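Local coordinates for NAD_Gly3P_dh, NAD-dependent glycerol-3-phosphate dehydrogenase (Streptosporangium roseum, PDB 5OCM) that catalyses the NADPH-dependent reduction of imines to amines, as an imine reductase with a dinucleotide-binding domain, at the interface of chains A and B. Coordinates in Å, arbitrary orientation; residue numbers count along the deposited sequence, not the author numbering. Chains: chain A/B, NAD_Gly3P_dh, NAD-dependent glycerol-3-phosphate dehydrogenase.

Contact 1 and contact 2 adjoin, the centres of their C-alpha atoms about 10 Å apart, and share A:Asp232, which meets B:Ile122 in the first and B:Leu13, B:Pro123 and B:Gln124 in the second. Contact 3 lies about 21 Å from contact 1 and 27 Å from contact 2, where the chain A C-terminus meets the start of chain B helix 257-271. Contacts 1 and 2 set C-terminal helices and a loop of chain A against helix 165-192 and the nucleotide-binding part of chain B, so both chains build the active site; contact 3 ties the C-terminal portions together. The two-fold axis repeats each, consistent with a functional dimer.

Contact 1: the interface of chains A and B. Residues chain A 208, 212, 215, 219, 232, 238, 279; chain B 120-122, 174, 177-178, 181.
Helix 198-225 of chain A, with helical backbone torsions at A:Trp208, faces helix 165-192 of chain B, while B:Met120 to B:Ile122 run from the end of strand 113-120 into an extended loop. The substrate cleft of this imine reductase is built here by both chains. A:Trp208, its CG anti to the backbone N, lays one indole face under the methyl CE of B:Met120, and A:Val212 CG2 backs the other. Its CZ2 lies 3.9 Å from B:Met177 SD, and an alanine at A:Trp208 would probably loosen the packing of B:Met120 and B:Met177 by taking away the indole they rest against. B:Met177 crosses A:Phe215 at about a right angle, with its sulphur 3.8 Å from ring atom CE2. From the other end, B:Ile122 meets A:Phe215 tip to tip, CG2 to CE1 at 3.5 Å. The CD1 methyl of B:Leu181 sits between A:Tyr219 CE2 and A:Tyr279 CD2. A:Tyr219 OH donates to A:Asp232 OD2 at 2.5 Å, which probably steadies that carboxylate. A:Tyr279 covers one face of the A:His238 imidazole, CD1 over its centre. At the edge of that imidazole, B:Trp178 NE1 donates an almost straight hydrogen bond (171°) to ND1 of A:His238 at 3.0 Å, close to both ring planes.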
loop_
_atom_site.group_PDB
_atom_site.type_symbol
_atom_site.label_atom_id
_atom_site.label_comp_id
_atom_site.label_asym_id
_atom_site.label_seq_id
_atom_site.Cartn_x
_atom_site.Cartn_y
_atom_site.Cartn_z
ATOM N N TRP A 208 -5.743 -5.427 -5.274
ATOM C CA TRP A 208 -5.335 -5.972 -3.999
ATOM C C TRP A 208 -5.040 -4.884 -2.950
ATOM O O TRP A 208 -5.469 -4.981 -1.788
ATOM C CB TRP A 208 -4.125 -6.892 -4.196
ATOM C CG TRP A 208 -3.574 -7.470 -2.956
ATOM C CD1 TRP A 208 -2.312 -7.397 -2.555
ATOM C CD2 TRP A 208 -4.271 -8.275 -1.967
ATOM N NE1 TRP A 208 -2.149 -8.076 -1.379
ATOM C CE2 TRP A 208 -3.336 -8.652 -1.016
ATOM C CE3 TRP A 208 -5.594 -8.720 -1.828
ATOM C CZ2 TRP A 208 -3.662 -9.418 0.109
ATOM C CZ3 TRP A 208 -5.924 -9.514 -0.696
ATOM C CH2 TRP A 208 -4.941 -9.828 0.270
ATOM N N VAL A 212 -6.492 -4.250 0.797
ATOM C CA VAL A 212 -5.637 -4.094 1.981
ATOM C C VAL A 212 -6.123 -2.905 2.818
ATOM O O VAL A 212 -5.976 -2.904 4.058
ATOM C CB VAL A 212 -4.174 -3.970 1.544
ATOM C CG1 VAL A 212 -3.290 -3.596 2.730
ATOM C CG2 VAL A 212 -3.707 -5.329 0.939
ATOM N N PHE A 215 -8.126 -4.044 5.630
ATOM C CA PHE A 215 -7.315 -4.589 6.713
ATOM C C PHE A 215 -6.760 -3.443 7.551
ATOM O O PHE A 215 -6.738 -3.524 8.775
ATOM C CB PHE A 215 -6.139 -5.468 6.245
ATOM C CG PHE A 215 -6.458 -6.466 5.143
ATOM C CD1 PHE A 215 -7.730 -6.922 4.933
ATOM C CD2 PHE A 215 -5.436 -6.943 4.369
ATOM C CE1 PHE A 215 -7.998 -7.808 3.888
ATOM C CE2 PHE A 215 -5.696 -7.850 3.331
ATOM C CZ PHE A 215 -6.992 -8.240 3.083
ATOM N N TYR A 219 -7.441 -3.325 11.533
ATOM C CA TYR A 219 -6.263 -3.430 12.380
ATOM C C TYR A 219 -6.094 -2.155 13.186
ATOM O O TYR A 219 -5.635 -2.205 14.341
ATOM C CB TYR A 219 -5.023 -3.820 11.597
ATOM C CG TYR A 219 -5.116 -5.189 10.940
ATOM C CD1 TYR A 219 -6.201 -6.059 11.159
ATOM C CD2 TYR A 219 -4.094 -5.625 10.116
ATOM C CE1 TYR A 219 -6.277 -7.296 10.459
ATOM C CE2 TYR A 219 -4.185 -6.845 9.431
ATOM C CZ TYR A 219 -5.247 -7.653 9.606
ATOM O OH TYR A 219 -5.298 -8.839 8.887
ATOM N N ASP A 232 -9.028 -13.054 11.013
ATOM C CA ASP A 232 -8.767 -13.416 9.612
ATOM C C ASP A 232 -7.679 -14.448 9.481
ATOM O O ASP A 232 -7.934 -15.538 8.947
ATOM C CB ASP A 232 -8.510 -12.177 8.688
ATOM C CG ASP A 232 -7.584 -11.103 9.350
ATOM O OD1 ASP A 232 -6.896 -11.385 10.361
ATOM O OD2 ASP A 232 -7.572 -9.985 8.785
ATOM N N HIS A 238 0.544 -15.968 8.401
ATOM C CA HIS A 238 1.305 -14.978 7.652
ATOM C C HIS A 238 2.755 -15.416 7.357
ATOM O O HIS A 238 3.233 -15.319 6.218
ATOM C CB HIS A 238 1.333 -13.587 8.365
ATOM C CG HIS A 238 0.073 -12.772 8.205
ATOM N ND1 HIS A 238 -0.084 -11.855 7.180
ATOM C CD2 HIS A 238 -1.040 -12.660 8.974
ATOM C CE1 HIS A 238 -1.248 -11.233 7.340
ATOM N NE2 HIS A 238 -1.847 -11.695 8.416
ATOM N N TYR A 279 -2.343 -9.948 12.760
ATOM C CA TYR A 279 -1.214 -9.159 12.300
ATOM C C TYR A 279 -1.120 -7.805 12.985
ATOM O O TYR A 279 -0.021 -7.242 13.113
ATOM C CB TYR A 279 -1.210 -8.983 10.761
ATOM C CG TYR A 279 0.144 -8.639 10.194
ATOM C CD1 TYR A 279 1.060 -9.634 9.867
ATOM C CD2 TYR A 279 0.541 -7.317 10.018
ATOM C CE1 TYR A 279 2.319 -9.329 9.352
ATOM C CE2 TYR A 279 1.806 -6.978 9.553
ATOM C CZ TYR A 279 2.710 -8.002 9.225
ATOM O OH TYR A 279 3.980 -7.663 8.801
ATOM N N MET B 120 -7.288 -14.151 -2.821
ATOM C CA MET B 120 -6.800 -12.810 -2.517
ATOM C C MET B 120 -7.926 -12.098 -1.761
ATOM O O MET B 120 -8.559 -11.129 -2.226
ATOM C CB MET B 120 -6.407 -12.028 -3.798
ATOM C CG MET B 120 -5.426 -12.781 -4.710
ATOM S SD MET B 120 -4.034 -13.590 -3.950
ATOM C CE MET B 120 -3.311 -12.239 -3.012
ATOM N N ALA B 121 -8.130 -12.593 -0.559
ATOM C CA ALA B 121 -9.209 -12.135 0.337
ATOM C C ALA B 121 -8.985 -12.719 1.713
ATOM O O ALA B 121 -8.390 -13.816 1.856
ATOM C CB ALA B 121 -10.559 -12.582 -0.178
ATOM N N ILE B 122 -9.525 -12.047 2.703
ATOM C CA ILE B 122 -9.695 -12.614 4.037
ATOM C C ILE B 122 -11.066 -13.385 4.136
ATOM O O ILE B 122 -11.981 -13.202 3.296
ATOM C CB ILE B 122 -9.642 -11.551 5.133
ATOM C CG1 ILE B 122 -10.651 -10.436 4.921
ATOM C CG2 ILE B 122 -8.203 -11.027 5.268
ATOM C CD1 ILE B 122 -10.775 -9.457 6.104
ATOM N N LEU B 174 1.043 -10.689 -1.932
ATOM C CA LEU B 174 1.157 -10.704 -0.487
ATOM C C LEU B 174 2.286 -9.826 0.012
ATOM O O LEU B 174 2.167 -9.166 1.074
ATOM C CB LEU B 174 1.289 -12.154 0.034
ATOM C CG LEU B 174 0.100 -13.057 -0.235
ATOM C CD1 LEU B 174 0.389 -14.437 0.348
ATOM C CD2 LEU B 174 -1.192 -12.479 0.323
ATOM N N MET B 177 0.912 -6.507 0.520
ATOM C CA MET B 177 0.189 -6.434 1.801
ATOM C C MET B 177 1.107 -6.146 2.975
ATOM O O MET B 177 0.829 -5.258 3.803
ATOM C CB MET B 177 -0.655 -7.703 2.021
ATOM C CG MET B 177 -1.270 -7.778 3.407
ATOM S SD MET B 177 -2.211 -9.269 3.699
ATOM C CE MET B 177 -0.861 -10.468 3.769
ATOM N N TRP B 178 2.221 -6.901 3.086
ATOM C CA TRP B 178 3.127 -6.656 4.254
ATOM C C TRP B 178 3.776 -5.293 4.166
ATOM O O TRP B 178 3.933 -4.620 5.194
ATOM C CB TRP B 178 4.154 -7.783 4.464
ATOM C CG TRP B 178 3.479 -9.116 4.699
ATOM C CD1 TRP B 178 2.555 -9.409 5.650
ATOM C CD2 TRP B 178 3.654 -10.300 3.933
ATOM N NE1 TRP B 178 2.139 -10.679 5.524
ATOM C CE2 TRP B 178 2.773 -11.257 4.461
ATOM C CE3 TRP B 178 4.452 -10.630 2.838
ATOM C CZ2 TRP B 178 2.666 -12.537 3.925
ATOM C CZ3 TRP B 178 4.341 -11.890 2.317
ATOM C CH2 TRP B 178 3.453 -12.819 2.851
ATOM N N LEU B 181 0.985 -2.790 5.141
ATOM C CA LEU B 181 0.599 -2.912 6.559
ATOM C C LEU B 181 1.710 -2.516 7.515
ATOM O O LEU B 181 1.461 -1.824 8.509
ATOM C CB LEU B 181 0.122 -4.335 6.893
ATOM C CG LEU B 181 -1.183 -4.776 6.302
ATOM C CD1 LEU B 181 -1.428 -6.213 6.686
ATOM C CD2 LEU B 181 -2.320 -3.837 6.752
#

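Contact 2: the interface of chains A and B. Residues chain A 230-233; chain B 13, 123-124.
A hydrogen bond crosses between the side chain of B:Gln124 and the backbone of chain A: amide NE2 donates to the carbonyl O of A:Leu231 at 2.7 Å. The carbonyl lies near the amide plane of B:Gln124, but the donor stands 52° out of the carbonyl plane, so it is not aimed at a lone pair, and the angle at the hydrogen is 149°. B:Gln124 is bent at chi2 (67°), which turns its amide back toward the chain A loop; OE1 comes to 3.6 Å from A:Asp232 CB. Within chain A, the backbone N of A:Ala233 donates to A:Asp232 OD1 at 2.8 Å from above the carboxylate plane. The A:Asp232 side chain takes the crowded position between its backbone N and carbonyl carbon, and this bond probably helps to hold it there. Van der Waals contacts add to it. B:Leu13, at the start of helix 13-24, puts its CD1 methyl 3.4 Å from the carbonyl O of A:Asp232, and B:Pro123 sets ring atom CD 3.9 Å from A:Asp232 CB. Because B:Leu13 and A:Asp232 both belong to NADP(+)-binding sites, this contact of a chain A loop with the Rossmann glycine motif of chain B probably helps to close the cofactor cleft of one chain with a segment of the other.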
loop_
_atom_site.group_PDB
_atom_site.type_symbol
_atom_site.label_atom_id
_atom_site.label_comp_id
_atom_site.label_asym_id
_atom_site.label_seq_id
_atom_site.Cartn_x
_atom_site.Cartn_y
_atom_site.Cartn_z
ATOM N N ALA A 230 -6.999 -13.008 16.099
ATOM C CA ALA A 230 -6.808 -13.406 14.709
ATOM C C ALA A 230 -8.139 -13.745 14.084
ATOM O O ALA A 230 -8.503 -14.902 13.998
ATOM C CB ALA A 230 -5.839 -14.566 14.634
ATOM N N LEU A 231 -8.884 -12.720 13.694
ATOM C CA LEU A 231 -10.192 -12.901 13.104
ATOM C C LEU A 231 -10.118 -13.379 11.651
ATOM O O LEU A 231 -11.017 -14.001 11.164
ATOM C CB LEU A 231 -11.038 -11.664 13.196
ATOM C CG LEU A 231 -11.276 -11.297 14.701
ATOM C CD1 LEU A 231 -11.921 -9.912 14.806
ATOM C CD2 LEU A 231 -12.098 -12.344 15.446
ATOM N N ASP A 232 -9.028 -13.054 11.013
ATOM C CA ASP A 232 -8.767 -13.416 9.612
ATOM C C ASP A 232 -7.679 -14.448 9.481
ATOM O O ASP A 232 -7.934 -15.538 8.947
ATOM C CB ASP A 232 -8.510 -12.177 8.688
ATOM C CG ASP A 232 -7.584 -11.103 9.350
ATOM O OD1 ASP A 232 -6.896 -11.385 10.361
ATOM O OD2 ASP A 232 -7.572 -9.985 8.785
ATOM N N ALA A 233 -6.473 -14.136 9.954
ATOM C CA ALA A 233 -5.303 -14.976 9.833
ATOM C C ALA A 233 -4.384 -14.717 11.013
ATOM O O ALA A 233 -4.217 -13.561 11.446
ATOM C CB ALA A 233 -4.566 -14.651 8.539
ATOM N N LEU B 13 -9.989 -21.245 9.378
ATOM C CA LEU B 13 -10.717 -19.991 9.200
ATOM C C LEU B 13 -11.126 -19.787 7.745
ATOM O O LEU B 13 -12.238 -19.351 7.468
ATOM C CB LEU B 13 -9.884 -18.809 9.657
ATOM C CG LEU B 13 -9.710 -18.763 11.184
ATOM C CD1 LEU B 13 -8.817 -17.570 11.536
ATOM C CD2 LEU B 13 -11.054 -18.698 11.931
ATOM N N PRO B 123 -11.205 -14.253 5.157
ATOM C CA PRO B 123 -12.391 -15.080 5.213
ATOM C C PRO B 123 -13.708 -14.297 5.233
ATOM O O PRO B 123 -14.691 -14.706 4.594
ATOM C CB PRO B 123 -12.217 -15.844 6.528
ATOM C CG PRO B 123 -10.731 -15.957 6.678
ATOM C CD PRO B 123 -10.238 -14.604 6.210
ATOM N N GLN B 124 -13.721 -13.166 5.904
ATOM C CA GLN B 124 -14.941 -12.374 5.990
ATOM C C GLN B 124 -15.342 -11.722 4.650
ATOM O O GLN B 124 -16.507 -11.333 4.496
ATOM C CB GLN B 124 -14.782 -11.226 7.044
ATOM C CG GLN B 124 -14.462 -11.643 8.440
ATOM C CD GLN B 124 -13.098 -12.284 8.781
ATOM O OE1 GLN B 124 -12.062 -12.294 8.045
ATOM N NE2 GLN B 124 -13.199 -13.016 9.815
#

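Contact 3: the interface of chains A and B. Residues chain A 268, 285-290; chain B 253-255, 257, 260.
Charge pairing comes first at this C-terminal contact between the two copies. A:Arg268, extended from CG to NE, crosses B:Glu257 obliquely and forms a salt bridge from NH1 to carboxylate OE2 at 2.9 Å. The oxygen lies near the guanidinium plane and the bond is nearly straight (171°), yet the nitrogen stands above the carboxylate plane, the two flat groups being turned 58° apart. Among the hydrogen bonds, B:Asn255 grips the chain A tail with both backbone and side chain. Its N donates to A:Phe286 O at 2.9 Å from above the carbonyl plane. With CG anti to the backbone N (chi1 -171°), its amide ND2 serves two acceptors: A:Ser288 O at 3.3 Å, lying in the carbonyl plane, and A:Ser290 OG at 3.1 Å. The other end of that amide, OD1, receives B:Glu257 N at 2.9 Å, bracing B:Asn255 just ahead of helix 257-271, much as an N-cap does. A:Arg268 NH2 also donates to A:Ser290 OG, tying the tail to the salt bridge. Apolar contact includes A:Phe286 CA against B:Asn255 CB. A water links the chains, lying 3.3 Å from A:Ser290 N and 3.2 Å from B:Arg260 NH2, at the edge of the guanidinium.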
loop_
_atom_site.group_PDB
_atom_site.type_symbol
_atom_site.label_atom_id
_atom_site.label_comp_id
_atom_site.label_asym_id
_atom_site.label_seq_id
_atom_site.Cartn_x
_atom_site.Cartn_y
_atom_site.Cartn_z
ATOM N N ARG A 268 10.201 -11.400 15.688
ATOM C CA ARG A 268 10.180 -10.787 16.999
ATOM C C ARG A 268 8.840 -11.011 17.701
ATOM O O ARG A 268 8.811 -11.284 18.920
ATOM C CB ARG A 268 10.511 -9.315 16.958
ATOM C CG ARG A 268 11.898 -9.058 16.416
ATOM C CD ARG A 268 12.210 -7.619 16.309
ATOM N NE ARG A 268 13.419 -7.443 15.509
ATOM C CZ ARG A 268 13.869 -6.278 15.076
ATOM N NH1 ARG A 268 14.987 -6.233 14.353
ATOM N NH2 ARG A 268 13.204 -5.137 15.329
ATOM N N GLN A 285 6.077 -4.124 17.477
ATOM C CA GLN A 285 7.428 -4.073 16.920
ATOM C C GLN A 285 7.840 -2.700 16.393
ATOM O O GLN A 285 9.012 -2.468 16.153
ATOM C CB GLN A 285 7.592 -5.124 15.835
ATOM C CG GLN A 285 7.242 -6.529 16.331
ATOM C CD GLN A 285 7.994 -6.859 17.618
ATOM O OE1 GLN A 285 9.176 -6.478 17.790
ATOM N NE2 GLN A 285 7.317 -7.519 18.540
ATOM N N PHE A 286 6.886 -1.781 16.228
ATOM C CA PHE A 286 7.169 -0.438 15.714
ATOM C C PHE A 286 7.241 0.644 16.755
ATOM O O PHE A 286 7.792 1.717 16.456
ATOM C CB PHE A 286 6.220 -0.098 14.584
ATOM C CG PHE A 286 6.294 -1.066 13.438
ATOM C CD1 PHE A 286 7.400 -1.097 12.596
ATOM C CD2 PHE A 286 5.311 -1.993 13.235
ATOM C CE1 PHE A 286 7.472 -2.013 11.562
ATOM C CE2 PHE A 286 5.375 -2.905 12.202
ATOM C CZ PHE A 286 6.488 -2.952 11.381
ATOM N N ARG A 287 6.854 0.339 17.982
ATOM C CA ARG A 287 6.800 1.298 19.065
ATOM C C ARG A 287 8.151 1.704 19.633
ATOM O O ARG A 287 8.265 2.830 20.220
ATOM C CB ARG A 287 5.987 0.761 20.225
ATOM C CG ARG A 287 4.520 0.508 19.852
ATOM C CD ARG A 287 3.529 1.341 20.558
ATOM N NE ARG A 287 2.153 0.943 20.370
ATOM C CZ ARG A 287 1.145 1.737 19.954
ATOM N NH1 ARG A 287 1.346 2.952 19.378
ATOM N NH2 ARG A 287 -0.083 1.236 19.990
ATOM N N SER A 288 9.148 0.829 19.520
ATOM C CA SER A 288 10.478 1.095 20.111
ATOM C C SER A 288 11.629 0.778 19.171
ATOM O O SER A 288 11.488 -0.079 18.282
ATOM C CB SER A 288 10.663 0.243 21.362
ATOM O OG SER A 288 9.663 0.582 22.294
ATOM N N PRO A 289 12.787 1.416 19.431
ATOM C CA PRO A 289 13.980 1.062 18.638
ATOM C C PRO A 289 14.308 -0.439 18.726
ATOM O O PRO A 289 14.011 -1.063 19.754
ATOM C CB PRO A 289 15.084 1.897 19.286
ATOM C CG PRO A 289 14.382 2.994 19.978
ATOM C CD PRO A 289 13.111 2.399 20.478
ATOM N N SER A 290 14.801 -1.015 17.630
ATOM C CA SER A 290 15.452 -2.333 17.632
ATOM C C SER A 290 16.534 -2.450 18.737
ATOM O O SER A 290 17.317 -1.496 18.989
ATOM C CB SER A 290 16.116 -2.634 16.301
ATOM O OG SER A 290 15.177 -2.524 15.227
ATOM N N GLY B 253 11.074 8.353 19.356
ATOM C CA GLY B 253 11.564 7.153 20.040
ATOM C C GLY B 253 10.958 5.866 19.492
ATOM O O GLY B 253 10.932 4.893 20.200
ATOM N N VAL B 254 10.477 5.858 18.230
ATOM C CA VAL B 254 9.898 4.649 17.686
ATOM C C VAL B 254 10.890 3.940 16.751
ATOM O O VAL B 254 11.962 4.446 16.482
ATOM C CB VAL B 254 8.544 4.942 16.955
ATOM C CG1 VAL B 254 7.562 5.581 17.923
ATOM C CG2 VAL B 254 8.713 5.784 15.697
ATOM N N ASN B 255 10.503 2.766 16.262
ATOM C CA ASN B 255 11.369 1.960 15.428
ATOM C C ASN B 255 11.657 2.624 14.093
ATOM O O ASN B 255 10.780 3.246 13.547
ATOM C CB ASN B 255 10.679 0.608 15.193
ATOM C CG ASN B 255 11.575 -0.394 14.517
ATOM O OD1 ASN B 255 11.610 -0.439 13.295
ATOM N ND2 ASN B 255 12.337 -1.166 15.335
ATOM N N GLU B 257 13.500 0.777 11.471
ATOM C CA GLU B 257 13.966 -0.205 10.509
ATOM C C GLU B 257 13.421 -0.083 9.101
ATOM O O GLU B 257 14.170 -0.287 8.118
ATOM C CB GLU B 257 13.709 -1.617 11.015
ATOM C CG GLU B 257 14.650 -1.939 12.172
ATOM C CD GLU B 257 15.450 -3.247 12.116
ATOM O OE1 GLU B 257 15.864 -3.712 11.032
ATOM O OE2 GLU B 257 15.746 -3.668 13.198
ATOM N N ARG B 260 14.906 3.068 7.280
ATOM C CA ARG B 260 16.339 2.810 7.087
ATOM C C ARG B 260 16.596 1.886 5.906
ATOM O O ARG B 260 17.529 2.173 5.120
ATOM C CB ARG B 260 17.053 2.285 8.313
ATOM C CG ARG B 260 17.283 3.391 9.303
ATOM C CD ARG B 260 18.171 2.984 10.497
ATOM N NE ARG B 260 17.515 2.158 11.508
ATOM C CZ ARG B 260 17.713 0.855 11.716
ATOM N NH1 ARG B 260 18.582 0.102 11.002
ATOM N NH2 ARG B 260 17.066 0.242 12.699
HETATM O O HOH W 1 15.297 1.099 15.197
#